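Local coordinates for protein oxalate--CoA ligase (Arabidopsis thaliana, PDB 5IE2) that belongs to the ANL superfamily of AMP-binding enzymes and holds adenosine-5'-triphosphate in a pocket assembled from distant parts of its chain, at residues F213-H216 with G217-G221; A220-L223 with S224-A228; Y257-V260 with P261-Q265. One frame throughout, in Å; residues are numbered along the deposited sequence.

Contact 1: residues F213-H216 with G217-G221; sequences FHVH and GLLAG
Leu218 N reaches back to His214 O over 3.2 Å and closes the first turn of helix 215-227. The pattern repeats one residue on, with Leu219 N at 2.8 Å from Val215 O, and again with Ala220 N bonded to His216 O. Side chains add little between these turns: the branches of Val215 and Leu219 meet at a slant, CG1 to CD2 at 4.1 Å, and Ala220 CB rests 3.4 Å from His216 O.

His214 sits at the N-cap. Its ring swings out with CG anti to the backbone N (chi1 176°), which lets ND1 accept from His216 N at 3.0 Å in a nearly straight bond (173°), tilted from the ring plane. A water accepts from Gly217 N at 2.8 Å and makes a weak, long bond to the same ND1. Farther out, the His216 ring is held by Thr258 OG1 at NE2 and Ser289 OG at ND1, and stacks on His319.

The other nitrogen of the cap, His214 NE2, is hydrogen-bonded to O2A of adenosine-5'-triphosphate, making this a helix N-cap built into the nucleotide pocket of an ANL enzyme.

Contact 2: residues A220-L223 with S224-A228; sequences AGLL and SSLGA
Ser225 OG curls back onto Gly221 O at 2.8 Å, tilted 30° from the carbonyl plane. With chi1 at -66° the hydroxyl stays beside its own backbone N and faces the preceding turn. The backbone itself does not make this link: Ser225 N stands 4.1 Å from Gly221 O, since the helix is widened here into a pi-type turn, and the serine hydroxyl takes the place of the usual amide donor.

Beyond the widened turn the helix tightens. Leu226 N bonds to Leu222 O at 3.1 Å, and Gly227 N follows with a bond of 2.9 Å to Leu223 O. Leu226 CG also comes within 3.4 Å of Leu222 O, and the two leucines touch methyl to methyl, CD1 to CD1 at 3.9 Å. Leu222 holds CG anti to its backbone N (chi1 176°), which brings back the end of a side chain whose root leads away.

The looser part is at Ala220. Its carbonyl oxygen is buried yet has no hydrogen-bond partner in the model; the Ser224 CB methylene lies 3.6 Å from it, while Ser224 OG turns instead to Leu219 O. Even this looser part is buried in the protein.

Around the turn, Leu223 packs on Phe73 and Leu74 of helix 67-78 and on Val191 of helix 184-198, Leu226 also meets Leu74, and Leu222 and Ser225 lie against Val232 of strand 231-234.

Contact 3: residues Y257-V260 with P261-Q265; sequences YTAV and PTIHQ
His264 N donates to Val260 O at 3.0 Å, the bond that starts helix 261-273 just after strand 256-259; the two belong to a beta-alpha-beta unit completed by strand 284-287. The same oxygen receives a second, weak bond from Ile263 N, and Val260 holds the N-cap position. His264 CG lies beside its backbone N (chi1 -72°), which turns the ring back toward the strand, and ND1 donates to Tyr257 OH at 3.0 Å. The hydroxyl oxygen lies in the imidazole plane, though the N-H is bent (137°).

At the other nitrogen, NE2 is hydrogen-bonded to Arg286 O on the neighbouring strand. Partners at both nitrogens would fix the ring's rotation.

Ala259 CB lies over one face of this imidazole, offset toward the rim, in a CH-pi contact 3.8 Å from its centroid, while the Tyr257 ring stands oblique to it. Ala259 CB also meets Ile263 CG2 at 3.8 Å, and the other Ile263 branch, CG1, reaches Val260 CG2. At the corner the Pro261 ring follows directly on Val260, with CD beside CB. Thr262 OG1 lies 3.5 Å from Val260 CG2 and bonds to Gly499 O.

Overall arrangement
Contact 1 comes first along the chain and closes the opening turn of helix 215-227. Contact 2 overlaps it, sharing Ala220 and Gly221, and carries the helix to its end; Leu218 O to Leu223 N, 2.9 Å, probably bonds across the join. Contact 3 follows in series at the turn from strand 256-259 into helix 261-273, so it neither encloses nor crosses the others. In space it meets contact 1 directly, where His216 CE1 packs 3.5 Å from Ala259 O, while Thr258 CG2 packs against Ala220 and Gly221. Together they tie the crossover helix between strands 205-207 and 231-234 to the edge of the sheet containing 284-287.

Contact 1: residues F213-H216 with G217-G221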
loop_
_atom_site.group_PDB
_atom_site.type_symbol
_atom_site.label_atom_id
_atom_site.label_comp_id
_atom_site.label_asym_id
_atom_site.label_seq_id
_atom_site.Cartn_x
_atom_site.Cartn_y
_atom_site.Cartn_z
ATOM N N PHE A 213 -5.947 4.977 -2.945
ATOM C CA PHE A 213 -7.049 4.392 -2.165
ATOM C C PHE A 213 -6.621 3.091 -1.431
ATOM O O PHE A 213 -7.451 2.427 -0.810
ATOM C CB PHE A 213 -8.310 4.145 -3.033
ATOM C CG PHE A 213 -8.062 3.315 -4.285
ATOM C CD1 PHE A 213 -7.963 1.926 -4.222
ATOM C CD2 PHE A 213 -7.950 3.932 -5.514
ATOM C CE1 PHE A 213 -7.705 1.156 -5.361
ATOM C CE2 PHE A 213 -7.740 3.153 -6.696
ATOM C CZ PHE A 213 -7.602 1.779 -6.609
ATOM N N HIS A 214 -5.329 2.742 -1.489
ATOM C CA HIS A 214 -4.765 1.618 -0.668
ATOM C C HIS A 214 -3.707 2.246 0.271
ATOM O O HIS A 214 -3.135 3.311 -0.067
ATOM C CB HIS A 214 -4.167 0.509 -1.575
ATOM C CG HIS A 214 -3.490 -0.617 -0.833
ATOM N ND1 HIS A 214 -2.191 -0.536 -0.342
ATOM C CD2 HIS A 214 -3.949 -1.847 -0.473
ATOM C CE1 HIS A 214 -1.892 -1.655 0.298
ATOM N NE2 HIS A 214 -2.934 -2.474 0.225
ATOM N N VAL A 215 -3.460 1.661 1.445
ATOM C CA VAL A 215 -2.566 2.320 2.427
ATOM C C VAL A 215 -1.125 2.427 2.019
ATOM O O VAL A 215 -0.432 3.227 2.599
ATOM C CB VAL A 215 -2.489 1.602 3.818
ATOM C CG1 VAL A 215 -3.697 1.902 4.671
ATOM C CG2 VAL A 215 -2.269 0.112 3.614
ATOM N N HIS A 216 -0.624 1.603 1.086
ATOM C CA HIS A 216 0.813 1.705 0.756
ATOM C C HIS A 216 1.098 3.084 0.102
ATOM O O HIS A 216 1.918 3.884 0.599
ATOM C CB HIS A 216 1.228 0.539 -0.160
ATOM C CG HIS A 216 2.683 0.527 -0.573
ATOM N ND1 HIS A 216 3.267 -0.582 -1.159
ATOM C CD2 HIS A 216 3.624 1.502 -0.601
ATOM C CE1 HIS A 216 4.525 -0.304 -1.467
ATOM N NE2 HIS A 216 4.759 0.961 -1.164
ATOM N N GLY A 217 0.443 3.369 -1.017
ATOM C CA GLY A 217 0.684 4.671 -1.654
ATOM C C GLY A 217 0.227 5.812 -0.765
ATOM O O GLY A 217 0.896 6.856 -0.674
ATOM N N LEU A 218 -0.904 5.635 -0.075
ATOM C CA LEU A 218 -1.430 6.715 0.771
ATOM C C LEU A 218 -0.510 7.053 1.949
ATOM O O LEU A 218 -0.175 8.221 2.147
ATOM C CB LEU A 218 -2.805 6.330 1.315
ATOM C CG LEU A 218 -3.600 7.317 2.136
ATOM C CD1 LEU A 218 -3.842 8.561 1.251
ATOM C CD2 LEU A 218 -4.949 6.689 2.551
ATOM N N LEU A 219 -0.146 6.047 2.769
ATOM C CA LEU A 219 0.680 6.313 3.977
ATOM C C LEU A 219 2.137 6.574 3.665
ATOM O O LEU A 219 2.746 7.497 4.209
ATOM C CB LEU A 219 0.620 5.126 5.000
ATOM C CG LEU A 219 -0.456 5.294 6.064
ATOM C CD1 LEU A 219 -0.106 6.459 7.055
ATOM C CD2 LEU A 219 -1.885 5.506 5.426
ATOM N N ALA A 220 2.754 5.748 2.826
ATOM C CA ALA A 220 4.196 5.888 2.622
ATOM C C ALA A 220 4.514 6.944 1.600
ATOM O O ALA A 220 5.322 7.837 1.858
ATOM C CB ALA A 220 4.831 4.518 2.182
ATOM N N GLY A 221 3.941 6.804 0.406
ATOM C CA GLY A 221 4.262 7.783 -0.641
ATOM C C GLY A 221 3.761 9.203 -0.325
ATOM O O GLY A 221 4.522 10.161 -0.425
HETATM O O HOH W 1 -1.268 1.879 -2.673
#

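Contact 2: residues A220-L223 with S224-A228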
loop_
_atom_site.group_PDB
_atom_site.type_symbol
_atom_site.label_atom_id
_atom_site.label_comp_id
_atom_site.label_asym_id
_atom_site.label_seq_id
_atom_site.Cartn_x
_atom_site.Cartn_y
_atom_site.Cartn_z
ATOM N N ALA A 220 2.754 5.748 2.826
ATOM C CA ALA A 220 4.196 5.888 2.622
ATOM C C ALA A 220 4.514 6.944 1.600
ATOM O O ALA A 220 5.322 7.837 1.858
ATOM C CB ALA A 220 4.831 4.518 2.182
ATOM N N GLY A 221 3.941 6.804 0.406
ATOM C CA GLY A 221 4.262 7.783 -0.641
ATOM C C GLY A 221 3.761 9.203 -0.325
ATOM O O GLY A 221 4.522 10.161 -0.425
ATOM N N LEU A 222 2.489 9.329 0.052
ATOM C CA LEU A 222 1.879 10.655 0.195
ATOM C C LEU A 222 2.034 11.208 1.618
ATOM O O LEU A 222 2.702 12.229 1.839
ATOM C CB LEU A 222 0.388 10.606 -0.200
ATOM C CG LEU A 222 -0.334 11.946 0.026
ATOM C CD1 LEU A 222 0.197 13.077 -0.971
ATOM C CD2 LEU A 222 -1.862 11.762 -0.025
ATOM N N LEU A 223 1.425 10.546 2.602
ATOM C CA LEU A 223 1.291 11.222 3.893
ATOM C C LEU A 223 2.625 11.321 4.616
ATOM O O LEU A 223 2.848 12.296 5.329
ATOM C CB LEU A 223 0.261 10.497 4.789
ATOM C CG LEU A 223 -1.188 10.536 4.221
ATOM C CD1 LEU A 223 -2.187 9.694 5.102
ATOM C CD2 LEU A 223 -1.679 12.011 4.050
ATOM N N SER A 224 3.483 10.304 4.511
ATOM C CA SER A 224 4.755 10.377 5.259
ATOM C C SER A 224 5.677 11.458 4.637
ATOM O O SER A 224 6.466 12.125 5.361
ATOM C CB SER A 224 5.477 9.027 5.276
ATOM O OG SER A 224 4.634 8.089 6.022
ATOM N N SER A 225 5.596 11.590 3.313
ATOM C CA SER A 225 6.344 12.696 2.644
ATOM C C SER A 225 5.871 14.045 3.167
ATOM O O SER A 225 6.670 14.903 3.545
ATOM C CB SER A 225 6.149 12.660 1.116
ATOM O OG SER A 225 6.735 11.500 0.561
ATOM N N LEU A 226 4.570 14.258 3.151
ATOM C CA LEU A 226 4.040 15.568 3.578
ATOM C C LEU A 226 4.387 15.795 5.045
ATOM O O LEU A 226 4.727 16.902 5.470
ATOM C CB LEU A 226 2.540 15.637 3.391
ATOM C CG LEU A 226 2.030 15.550 1.937
ATOM C CD1 LEU A 226 0.512 15.610 1.989
ATOM C CD2 LEU A 226 2.584 16.742 1.111
ATOM N N GLY A 227 4.312 14.727 5.827
ATOM C CA GLY A 227 4.647 14.852 7.248
ATOM C C GLY A 227 6.108 15.137 7.541
ATOM O O GLY A 227 6.433 15.472 8.702
ATOM N N ALA A 228 7.007 14.938 6.545
ATOM C CA ALA A 228 8.405 15.334 6.718
ATOM C C ALA A 228 8.745 16.728 6.171
ATOM O O ALA A 228 9.932 17.136 6.225
ATOM C CB ALA A 228 9.363 14.323 5.994
#

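Contact 3: residues Y257-V260 with P261-Q265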
loop_
_atom_site.group_PDB
_atom_site.type_symbol
_atom_site.label_atom_id
_atom_site.label_comp_id
_atom_site.label_asym_id
_atom_site.label_seq_id
_atom_site.Cartn_x
_atom_site.Cartn_y
_atom_site.Cartn_z
ATOM N N TYR A 257 11.594 6.225 -4.234
ATOM C CA TYR A 257 10.206 5.888 -4.520
ATOM C C TYR A 257 9.884 4.553 -3.823
ATOM O O TYR A 257 10.796 3.830 -3.372
ATOM C CB TYR A 257 9.882 5.804 -6.060
ATOM C CG TYR A 257 10.362 4.559 -6.785
ATOM C CD1 TYR A 257 9.494 3.482 -7.043
ATOM C CD2 TYR A 257 11.677 4.461 -7.235
ATOM C CE1 TYR A 257 9.923 2.340 -7.714
ATOM C CE2 TYR A 257 12.123 3.345 -7.910
ATOM C CZ TYR A 257 11.232 2.279 -8.165
ATOM O OH TYR A 257 11.668 1.157 -8.826
ATOM N N THR A 258 8.597 4.280 -3.740
ATOM C CA THR A 258 8.139 3.021 -3.158
ATOM C C THR A 258 7.146 2.393 -4.117
ATOM O O THR A 258 6.327 3.111 -4.768
ATOM C CB THR A 258 7.515 3.257 -1.749
ATOM O OG1 THR A 258 7.161 1.996 -1.176
ATOM C CG2 THR A 258 6.246 4.137 -1.830
ATOM N N ALA A 259 7.191 1.058 -4.231
ATOM C CA ALA A 259 6.272 0.388 -5.130
ATOM C C ALA A 259 6.112 -1.034 -4.669
ATOM O O ALA A 259 6.819 -1.488 -3.755
ATOM C CB ALA A 259 6.765 0.437 -6.584
ATOM N N VAL A 260 5.194 -1.740 -5.290
ATOM C CA VAL A 260 5.044 -3.189 -5.021
ATOM C C VAL A 260 5.878 -3.992 -6.062
ATOM O O VAL A 260 6.197 -3.469 -7.153
ATOM C CB VAL A 260 3.559 -3.609 -5.080
ATOM C CG1 VAL A 260 2.740 -2.779 -4.037
ATOM C CG2 VAL A 260 2.996 -3.388 -6.530
ATOM N N PRO A 261 6.208 -5.254 -5.769
ATOM C CA PRO A 261 7.058 -5.998 -6.719
ATOM C C PRO A 261 6.543 -6.018 -8.180
ATOM O O PRO A 261 7.368 -5.906 -9.087
ATOM C CB PRO A 261 7.060 -7.415 -6.148
ATOM C CG PRO A 261 7.031 -7.157 -4.618
ATOM C CD PRO A 261 6.022 -5.990 -4.495
ATOM N N THR A 262 5.242 -6.117 -8.431
ATOM C CA THR A 262 4.815 -6.178 -9.841
ATOM C C THR A 262 5.112 -4.844 -10.580
ATOM O O THR A 262 5.459 -4.830 -11.784
ATOM C CB THR A 262 3.345 -6.534 -9.982
ATOM O OG1 THR A 262 2.554 -5.596 -9.242
ATOM C CG2 THR A 262 3.095 -7.985 -9.439
ATOM N N ILE A 263 5.017 -3.730 -9.848
ATOM C CA ILE A 263 5.357 -2.450 -10.465
ATOM C C ILE A 263 6.873 -2.317 -10.665
ATOM O O ILE A 263 7.328 -1.864 -11.746
ATOM C CB ILE A 263 4.793 -1.267 -9.620
ATOM C CG1 ILE A 263 3.268 -1.241 -9.676
ATOM C CG2 ILE A 263 5.387 0.079 -10.080
ATOM C CD1 ILE A 263 2.690 -0.983 -11.102
ATOM N N HIS A 264 7.673 -2.719 -9.671
ATOM C CA HIS A 264 9.122 -2.747 -9.872
ATOM C C HIS A 264 9.489 -3.595 -11.125
ATOM O O HIS A 264 10.384 -3.233 -11.883
ATOM C CB HIS A 264 9.857 -3.332 -8.655
ATOM C CG HIS A 264 9.856 -2.425 -7.469
ATOM N ND1 HIS A 264 10.320 -1.127 -7.534
ATOM C CD2 HIS A 264 9.431 -2.614 -6.195
ATOM C CE1 HIS A 264 10.219 -0.570 -6.335
ATOM N NE2 HIS A 264 9.687 -1.452 -5.503
ATOM N N GLN A 265 8.802 -4.719 -11.323
ATOM C CA GLN A 265 9.088 -5.563 -12.518
ATOM C C GLN A 265 8.761 -4.824 -13.813
ATOM O O GLN A 265 9.522 -4.940 -14.805
ATOM C CB GLN A 265 8.313 -6.877 -12.459
ATOM C CG GLN A 265 8.913 -7.860 -11.418
ATOM C CD GLN A 265 7.979 -9.015 -11.121
ATOM O OE1 GLN A 265 6.905 -8.824 -10.515
ATOM N NE2 GLN A 265 8.368 -10.243 -11.553
#